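Local coordinates for tail spike protein gp49 (PDB 4RU4), which probably cleaves the O-specific polysaccharide of Pseudomonas as a lyase, serving the phage as a trimeric tailspike during entry into the host cell, at residues I371-E376 against V402-G407; L441-E446 against L470-T475; V450-Q455 against G477-E482. All blocks are in the same frame, centred on the assembly; numbering follows the deposited sequence.

Contact 1 of 3, residues I371-E376 against V402-G407; sequences IVISAE and VIDVGG
I371 and V402 touch just before the two strands begin, and from there the backbones run side by side in parallel, 4.8 Å between the segment axes. The backbone bonds come first. The carbonyl oxygen of V402 takes two donors in its own plane: I371 N at 2.8 Å and the longer V372 N at 3.3 Å. In return, D404 N reaches V372 O at 2.8 Å. One step on, a side chain enters the pairing: S374 OG gives its proton to D404 O at 2.8 Å, tilted 19° from the carbonyl plane. With chi1 at -52°, OG lies beside its own backbone N, anti to the carbonyl carbon, and V405 CG2 lies against it.

On the face shared with I373, D404 OD2 receives G407 N at 3.1 Å, an Asx motif that ties down the turn leaving the strand, while OD1 is held by G401. A water 2.7 Å from D404 OD2, probably donating to it, accepts from S374 N and G406 N, bridging the strands where they part.

Apolar contacts finish the pairing. I371 CD1 lies against V402 CG1 at 3.6 Å, the two side chains pointing the same way, and V372 and I403 share the opposite face with W351. In-register parallel pairing of strands from successive turns is characteristic of the right-handed beta-helix of pectin lyase-like proteins.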
loop_
_atom_site.group_PDB
_atom_site.type_symbol
_atom_site.label_atom_id
_atom_site.label_comp_id
_atom_site.label_asym_id
_atom_site.label_seq_id
_atom_site.Cartn_x
_atom_site.Cartn_y
_atom_site.Cartn_z
ATOM N N ILE B 371 21.143 -2.221 2.541
ATOM C CA ILE B 371 19.872 -2.398 1.838
ATOM C C ILE B 371 19.350 -1.084 1.271
ATOM O O ILE B 371 18.851 -1.032 0.142
ATOM C CB ILE B 371 18.800 -3.014 2.775
ATOM C CG1 ILE B 371 19.281 -4.361 3.319
ATOM C CG2 ILE B 371 17.446 -3.190 2.043
ATOM C CD1 ILE B 371 18.353 -4.949 4.381
ATOM N N VAL B 372 19.469 -0.011 2.056
ATOM C CA VAL B 372 19.079 1.298 1.577
ATOM C C VAL B 372 20.281 2.203 1.740
ATOM O O VAL B 372 20.822 2.287 2.830
ATOM C CB VAL B 372 17.898 1.891 2.388
ATOM C CG1 VAL B 372 17.644 3.333 1.917
ATOM C CG2 VAL B 372 16.643 0.993 2.212
ATOM N N ILE B 373 20.723 2.835 0.658
ATOM C CA ILE B 373 21.888 3.732 0.693
ATOM C C ILE B 373 21.483 5.162 0.288
ATOM O O ILE B 373 20.530 5.359 -0.471
ATOM C CB ILE B 373 23.057 3.187 -0.192
ATOM C CG1 ILE B 373 24.360 3.946 0.086
ATOM C CG2 ILE B 373 22.690 3.244 -1.692
ATOM C CD1 ILE B 373 25.618 3.201 -0.327
ATOM N N SER B 374 22.185 6.176 0.784
ATOM C CA SER B 374 21.808 7.538 0.427
ATOM C C SER B 374 22.893 8.216 -0.415
ATOM O O SER B 374 24.030 7.804 -0.410
ATOM C CB SER B 374 21.572 8.361 1.694
ATOM O OG SER B 374 20.660 7.708 2.567
ATOM N N ALA B 375 22.517 9.279 -1.121
ATOM C CA ALA B 375 23.469 10.160 -1.802
ATOM C C ALA B 375 22.743 11.453 -2.095
ATOM O O ALA B 375 21.516 11.434 -2.220
ATOM C CB ALA B 375 23.952 9.538 -3.116
ATOM N N GLU B 376 23.475 12.552 -2.218
ATOM C CA GLU B 376 22.919 13.757 -2.825
ATOM C C GLU B 376 21.640 14.186 -2.114
ATOM O O GLU B 376 20.611 14.497 -2.755
ATOM C CB GLU B 376 22.689 13.542 -4.346
ATOM C CG GLU B 376 23.958 13.078 -5.087
ATOM C CD GLU B 376 23.831 13.049 -6.628
ATOM O OE1 GLU B 376 22.696 12.931 -7.157
ATOM O OE2 GLU B 376 24.884 13.094 -7.315
ATOM N N VAL B 402 23.177 -0.759 7.591
ATOM C CA VAL B 402 22.250 -1.545 6.769
ATOM C C VAL B 402 21.341 -0.565 6.045
ATOM O O VAL B 402 21.016 -0.732 4.860
ATOM C CB VAL B 402 21.430 -2.541 7.632
ATOM C CG1 VAL B 402 20.309 -3.223 6.791
ATOM C CG2 VAL B 402 22.382 -3.566 8.298
ATOM N N ILE B 403 20.976 0.488 6.769
ATOM C CA ILE B 403 20.391 1.677 6.186
ATOM C C ILE B 403 21.443 2.762 6.343
ATOM O O ILE B 403 21.869 3.076 7.470
ATOM C CB ILE B 403 19.119 2.092 6.924
ATOM C CG1 ILE B 403 18.096 0.955 6.852
ATOM C CG2 ILE B 403 18.557 3.426 6.333
ATOM C CD1 ILE B 403 16.991 1.091 7.870
ATOM N N ASP B 404 21.916 3.308 5.224
ATOM C CA ASP B 404 23.103 4.142 5.280
ATOM C C ASP B 404 22.864 5.568 4.809
ATOM O O ASP B 404 22.279 5.774 3.734
ATOM C CB ASP B 404 24.229 3.516 4.435
ATOM C CG ASP B 404 25.572 4.224 4.649
ATOM O OD1 ASP B 404 26.111 4.115 5.768
ATOM O OD2 ASP B 404 26.076 4.897 3.716
ATOM N N VAL B 405 23.332 6.546 5.594
ATOM C CA VAL B 405 23.264 7.954 5.196
ATOM C C VAL B 405 24.670 8.572 5.268
ATOM O O VAL B 405 25.032 9.238 6.247
ATOM C CB VAL B 405 22.259 8.772 6.067
ATOM C CG1 VAL B 405 22.034 10.136 5.444
ATOM C CG2 VAL B 405 20.938 8.004 6.215
ATOM N N GLY B 406 25.476 8.331 4.232
ATOM C CA GLY B 406 26.824 8.878 4.191
ATOM C C GLY B 406 27.860 8.209 5.084
ATOM O O GLY B 406 28.845 8.838 5.456
ATOM N N GLY B 407 27.660 6.929 5.388
ATOM C CA GLY B 407 28.595 6.196 6.222
ATOM C C GLY B 407 30.017 6.257 5.688
ATOM O O GLY B 407 30.958 6.481 6.442
HETATM O O HOH W 1 24.805 6.642 2.079
#

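Contact 2 of 3, residues L441-E446 against L470-T475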
loop_
_atom_site.group_PDB
_atom_site.type_symbol
_atom_site.label_atom_id
_atom_site.label_comp_id
_atom_site.label_asym_id
_atom_site.label_seq_id
_atom_site.Cartn_x
_atom_site.Cartn_y
_atom_site.Cartn_z
ATOM N N LEU B 441 21.588 1.575 11.346
ATOM C CA LEU B 441 21.576 2.819 10.570
ATOM C C LEU B 441 22.797 3.652 10.936
ATOM O O LEU B 441 23.147 3.792 12.109
ATOM C CB LEU B 441 20.289 3.635 10.813
ATOM C CG LEU B 441 20.152 4.964 10.059
ATOM C CD1 LEU B 441 18.676 5.252 9.740
ATOM C CD2 LEU B 441 20.781 6.144 10.799
ATOM N N ARG B 442 23.439 4.210 9.920
ATOM C CA ARG B 442 24.528 5.152 10.155
ATOM C C ARG B 442 24.181 6.434 9.423
ATOM O O ARG B 442 23.717 6.386 8.278
ATOM C CB ARG B 442 25.856 4.608 9.598
ATOM C CG ARG B 442 27.066 5.539 9.954
ATOM C CD ARG B 442 28.401 4.928 9.650
ATOM N NE ARG B 442 29.488 5.781 10.151
ATOM C CZ ARG B 442 30.782 5.552 9.948
ATOM N NH1 ARG B 442 31.170 4.509 9.231
ATOM N NH2 ARG B 442 31.695 6.382 10.467
ATOM N N ALA B 443 24.398 7.569 10.088
ATOM C CA ALA B 443 24.393 8.880 9.453
ATOM C C ALA B 443 25.675 9.575 9.876
ATOM O O ALA B 443 26.039 9.555 11.056
ATOM C CB ALA B 443 23.161 9.694 9.895
ATOM N N ARG B 444 26.371 10.170 8.917
ATOM C CA ARG B 444 27.656 10.817 9.184
ATOM C C ARG B 444 27.678 12.152 8.430
ATOM O O ARG B 444 27.468 12.199 7.208
ATOM C CB ARG B 444 28.830 9.933 8.740
ATOM C CG ARG B 444 30.226 10.572 9.000
ATOM C CD ARG B 444 31.372 9.641 8.562
ATOM N NE ARG B 444 31.248 9.413 7.133
ATOM C CZ ARG B 444 31.762 10.202 6.198
ATOM N NH1 ARG B 444 32.521 11.245 6.537
ATOM N NH2 ARG B 444 31.553 9.913 4.921
ATOM N N LEU B 445 27.906 13.228 9.172
ATOM C CA LEU B 445 27.983 14.576 8.607
ATOM C C LEU B 445 29.320 14.774 7.909
ATOM O O LEU B 445 30.392 14.503 8.495
ATOM C CB LEU B 445 27.850 15.628 9.723
ATOM C CG LEU B 445 26.472 16.171 10.144
ATOM C CD1 LEU B 445 25.302 15.178 9.877
ATOM C CD2 LEU B 445 26.477 16.779 11.544
ATOM N N GLU B 446 29.256 15.290 6.686
ATOM C CA GLU B 446 30.468 15.688 5.974
ATOM C C GLU B 446 30.291 17.096 5.414
ATOM O O GLU B 446 30.518 17.351 4.221
ATOM C CB GLU B 446 30.856 14.681 4.885
ATOM C CG GLU B 446 32.382 14.757 4.598
ATOM C CD GLU B 446 32.867 13.735 3.587
ATOM O OE1 GLU B 446 33.710 14.116 2.736
ATOM O OE2 GLU B 446 32.429 12.561 3.648
ATOM N N LEU B 470 21.670 2.833 16.167
ATOM C CA LEU B 470 22.125 4.019 15.439
ATOM C C LEU B 470 23.598 4.300 15.672
ATOM O O LEU B 470 24.114 4.122 16.792
ATOM C CB LEU B 470 21.334 5.262 15.860
ATOM C CG LEU B 470 19.811 5.154 15.827
ATOM C CD1 LEU B 470 19.213 6.489 16.232
ATOM C CD2 LEU B 470 19.306 4.700 14.436
ATOM N N GLN B 471 24.251 4.778 14.615
ATOM C CA GLN B 471 25.633 5.226 14.660
ATOM C C GLN B 471 25.615 6.612 14.002
ATOM O O GLN B 471 25.409 6.727 12.791
ATOM C CB GLN B 471 26.514 4.260 13.877
ATOM C CG GLN B 471 27.917 4.767 13.625
ATOM C CD GLN B 471 28.805 4.584 14.830
ATOM O OE1 GLN B 471 28.684 3.600 15.563
ATOM N NE2 GLN B 471 29.689 5.545 15.060
ATOM N N LEU B 472 25.757 7.659 14.814
ATOM C CA LEU B 472 25.589 9.044 14.344
ATOM C C LEU B 472 26.898 9.812 14.519
ATOM O O LEU B 472 27.297 10.121 15.647
ATOM C CB LEU B 472 24.442 9.745 15.101
ATOM C CG LEU B 472 23.109 8.956 15.089
ATOM C CD1 LEU B 472 22.060 9.584 15.997
ATOM C CD2 LEU B 472 22.546 8.789 13.658
ATOM N N ASP B 473 27.544 10.136 13.403
ATOM C CA ASP B 473 28.924 10.618 13.420
ATOM C C ASP B 473 29.030 11.973 12.771
ATOM O O ASP B 473 28.167 12.377 11.976
ATOM C CB ASP B 473 29.811 9.695 12.586
ATOM C CG ASP B 473 29.998 8.368 13.221
ATOM O OD1 ASP B 473 30.251 8.347 14.441
ATOM O OD2 ASP B 473 29.870 7.355 12.516
ATOM N N ILE B 474 30.120 12.662 13.091
ATOM C CA ILE B 474 30.424 13.930 12.459
ATOM C C ILE B 474 31.889 13.975 12.022
ATOM O O ILE B 474 32.799 13.963 12.850
ATOM C CB ILE B 474 30.141 15.097 13.403
ATOM C CG1 ILE B 474 28.675 15.025 13.883
ATOM C CG2 ILE B 474 30.483 16.423 12.686
ATOM C CD1 ILE B 474 28.263 16.118 14.843
ATOM N N THR B 475 32.106 14.016 10.718
ATOM C CA THR B 475 33.439 14.224 10.179
ATOM C C THR B 475 33.678 15.729 10.011
ATOM O O THR B 475 34.719 16.243 10.404
ATOM C CB THR B 475 33.609 13.475 8.848
ATOM O OG1 THR B 475 33.549 12.070 9.100
ATOM C CG2 THR B 475 34.948 13.806 8.169
#
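D473 OD2 is gripped by three N-H groups from two side chains. R442 comes side-on from the neighbouring strand and brings both NE and NH2 to this one oxygen, each at 2.9 Å, in a salt bridge whose guanidinium and carboxylate planes stand 81° apart. NE meets OD2 nearly along its C-O bond, whereas NH2 approaches from above the carboxylate plane. Within the second strand, Q471 NE2 donates to both oxygens, which lie close to its amide plane and are met through their syn lone pairs; K468 holds the other end of that amide. The R442 chain is extended from CG to NE, passing Q471 CG on its way.

R444 bends at chi3 (62°), which turns NE back from the extended course. Its NH1 then donates to T475 OG1 at 2.9 Å, in the guanidinium plane, while NH1 and NH2 together hold E446 OE2 end-on.

On the other face L445 CD2 packs on I474 CG1 at 3.7 Å, and A443 CB meets L472 CD2. Five parallel bridges join the backbones. The chemistry is thus split by face: leucines, alanine and isoleucine on one side, and on the other two charged clusters, R444 paired with E446 and R442 with D473, whose ionised form R442 would favour.

Contact 3 of 3, residues V450-Q455 against G477-E482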
loop_
_atom_site.group_PDB
_atom_site.type_symbol
_atom_site.label_atom_id
_atom_site.label_comp_id
_atom_site.label_asym_id
_atom_site.label_seq_id
_atom_site.Cartn_x
_atom_site.Cartn_y
_atom_site.Cartn_z
ATOM N N VAL B 450 22.690 21.596 8.832
ATOM C CA VAL B 450 21.254 21.557 9.124
ATOM C C VAL B 450 20.852 20.514 10.187
ATOM O O VAL B 450 21.600 19.576 10.467
ATOM C CB VAL B 450 20.450 21.274 7.823
ATOM C CG1 VAL B 450 20.673 22.386 6.782
ATOM C CG2 VAL B 450 20.818 19.900 7.259
ATOM N N PRO B 451 19.655 20.677 10.792
ATOM C CA PRO B 451 19.163 19.604 11.658
ATOM C C PRO B 451 19.047 18.286 10.879
ATOM O O PRO B 451 18.587 18.293 9.741
ATOM C CB PRO B 451 17.765 20.088 12.064
ATOM C CG PRO B 451 17.880 21.629 12.015
ATOM C CD PRO B 451 18.716 21.816 10.738
ATOM N N VAL B 452 19.522 17.204 11.485
ATOM C CA VAL B 452 19.341 15.850 10.975
ATOM C C VAL B 452 18.615 15.038 12.048
ATOM O O VAL B 452 19.200 14.657 13.073
ATOM C CB VAL B 452 20.703 15.209 10.649
ATOM C CG1 VAL B 452 20.557 13.727 10.247
ATOM C CG2 VAL B 452 21.379 16.005 9.532
ATOM N N ASN B 453 17.338 14.770 11.793
ATOM C CA ASN B 453 16.456 14.104 12.745
ATOM C C ASN B 453 16.214 12.641 12.366
ATOM O O ASN B 453 16.070 12.320 11.183
ATOM C CB ASN B 453 15.114 14.846 12.759
ATOM C CG ASN B 453 15.285 16.326 13.055
ATOM O OD1 ASN B 453 15.959 16.693 14.022
ATOM N ND2 ASN B 453 14.723 17.183 12.201
ATOM N N ILE B 454 16.152 11.768 13.370
ATOM C CA ILE B 454 15.994 10.334 13.144
ATOM C C ILE B 454 14.795 9.859 13.925
ATOM O O ILE B 454 14.703 10.096 15.144
ATOM C CB ILE B 454 17.203 9.506 13.684
ATOM C CG1 ILE B 454 18.548 10.048 13.194
ATOM C CG2 ILE B 454 17.045 8.024 13.327
ATOM C CD1 ILE B 454 18.704 10.073 11.743
ATOM N N GLN B 455 13.891 9.158 13.238
ATOM C CA GLN B 455 12.815 8.455 13.910
ATOM C C GLN B 455 12.968 6.982 13.520
ATOM O O GLN B 455 12.724 6.624 12.372
ATOM C CB GLN B 455 11.435 8.975 13.426
ATOM C CG GLN B 455 10.223 8.280 14.072
ATOM C CD GLN B 455 8.940 8.441 13.272
ATOM O OE1 GLN B 455 8.954 8.392 12.034
ATOM N NE2 GLN B 455 7.823 8.656 13.973
ATOM N N GLY B 477 31.191 19.724 9.650
ATOM C CA GLY B 477 29.875 20.318 9.751
ATOM C C GLY B 477 29.350 20.146 11.171
ATOM O O GLY B 477 30.117 19.849 12.086
ATOM N N SER B 478 28.047 20.313 11.358
ATOM C CA SER B 478 27.467 20.281 12.714
ATOM C C SER B 478 25.976 20.133 12.594
ATOM O O SER B 478 25.429 20.334 11.527
ATOM C CB SER B 478 27.759 21.601 13.444
ATOM O OG SER B 478 27.291 22.679 12.650
ATOM N N THR B 479 25.297 19.786 13.690
ATOM C CA THR B 479 23.862 19.652 13.625
ATOM C C THR B 479 23.206 19.922 14.986
ATOM O O THR B 479 23.770 19.600 16.025
ATOM C CB THR B 479 23.431 18.246 13.084
ATOM O OG1 THR B 479 22.033 18.260 12.800
ATOM C CG2 THR B 479 23.749 17.122 14.082
ATOM N N SER B 480 22.031 20.531 14.947
ATOM C CA SER B 480 21.189 20.691 16.145
ATOM C C SER B 480 19.825 20.067 15.830
ATOM O O SER B 480 18.881 20.757 15.403
ATOM C CB SER B 480 21.035 22.177 16.483
ATOM O OG SER B 480 22.254 22.694 16.998
ATOM N N PRO B 481 19.723 18.746 15.989
ATOM C CA PRO B 481 18.483 18.060 15.586
ATOM C C PRO B 481 17.305 18.477 16.456
ATOM O O PRO B 481 17.515 18.826 17.613
ATOM C CB PRO B 481 18.801 16.575 15.837
ATOM C CG PRO B 481 20.335 16.498 15.799
ATOM C CD PRO B 481 20.750 17.809 16.479
ATOM N N GLU B 482 16.102 18.481 15.896
ATOM C CA GLU B 482 14.881 18.594 16.702
ATOM C C GLU B 482 14.555 17.306 17.442
ATOM O O GLU B 482 13.905 17.338 18.483
ATOM C CB GLU B 482 13.678 19.003 15.846
ATOM C CG GLU B 482 13.760 20.421 15.306
ATOM C CD GLU B 482 12.643 20.747 14.304
ATOM O OE1 GLU B 482 11.908 19.827 13.852
ATOM O OE2 GLU B 482 12.502 21.943 13.965
HETATM O O HOH W 2 24.103 18.810 9.453
#
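P451 lays CB and CG against the carbonyl oxygen of S480, both carbons 3.6 Å from it, and its CB also approaches P481 CA. Here the CA atoms of P451 and P481 are the closest pair, 4.3 Å apart. P481 in turn brings CB and CG against V452 O, CB at 3.4 Å. Each proline ring thus rests against a carbonyl oxygen of the other segment, and the segments, running 47° apart, form no strand pairing here.

The polar work falls to two side chains. T479 points toward the first segment with OG1 anti to its backbone N (chi1 -169°), and this hydroxyl donates to V450 O at 2.7 Å from 24° outside the carbonyl plane. T479 OG1 also accepts a weak bond from V452 N, so one hydroxyl spans the backbone on both sides of P451. A water donates to V450 O and S478 O, adding a second bridge beside the hydroxyl. At the far end N453 OD1 lies 2.6 Å from E482 N in a weak, bent bond of 121°; it also takes Y483 N, while N453 ND2 is bound by N421.

Strand 452-463 begins at this contact, and the 477-482 loop leads into strand 484-487, its neighbour in the beta-helix. The threonine hydroxyl, a water and, weakly, N453 OD1 link the segments where regular backbone pairing is absent, an arrangement consistent with the two prolines lacking N-H donors.

Contacts 1 and 2 lie in one parallel sheet, since strand 403-405 of the first neighbours strand 439-446 of the second. Their centres are 10 Å apart, and V405 N meets R442 O at 2.7 Å, while R444 NE reaches G407 O at 3.0 Å. Contact 3 lies past the corner at T475, its centre 10 Å from that of contact 2, and L445 CD2 meets T479 CB at 3.7 Å; contacts 1 and 3 do not touch. The bound calcium ion, whose site includes G368 and D394, lies about 9 Å from the side chain of V402 and about 12 Å from that of R442, whereas contact 3 is remote from it.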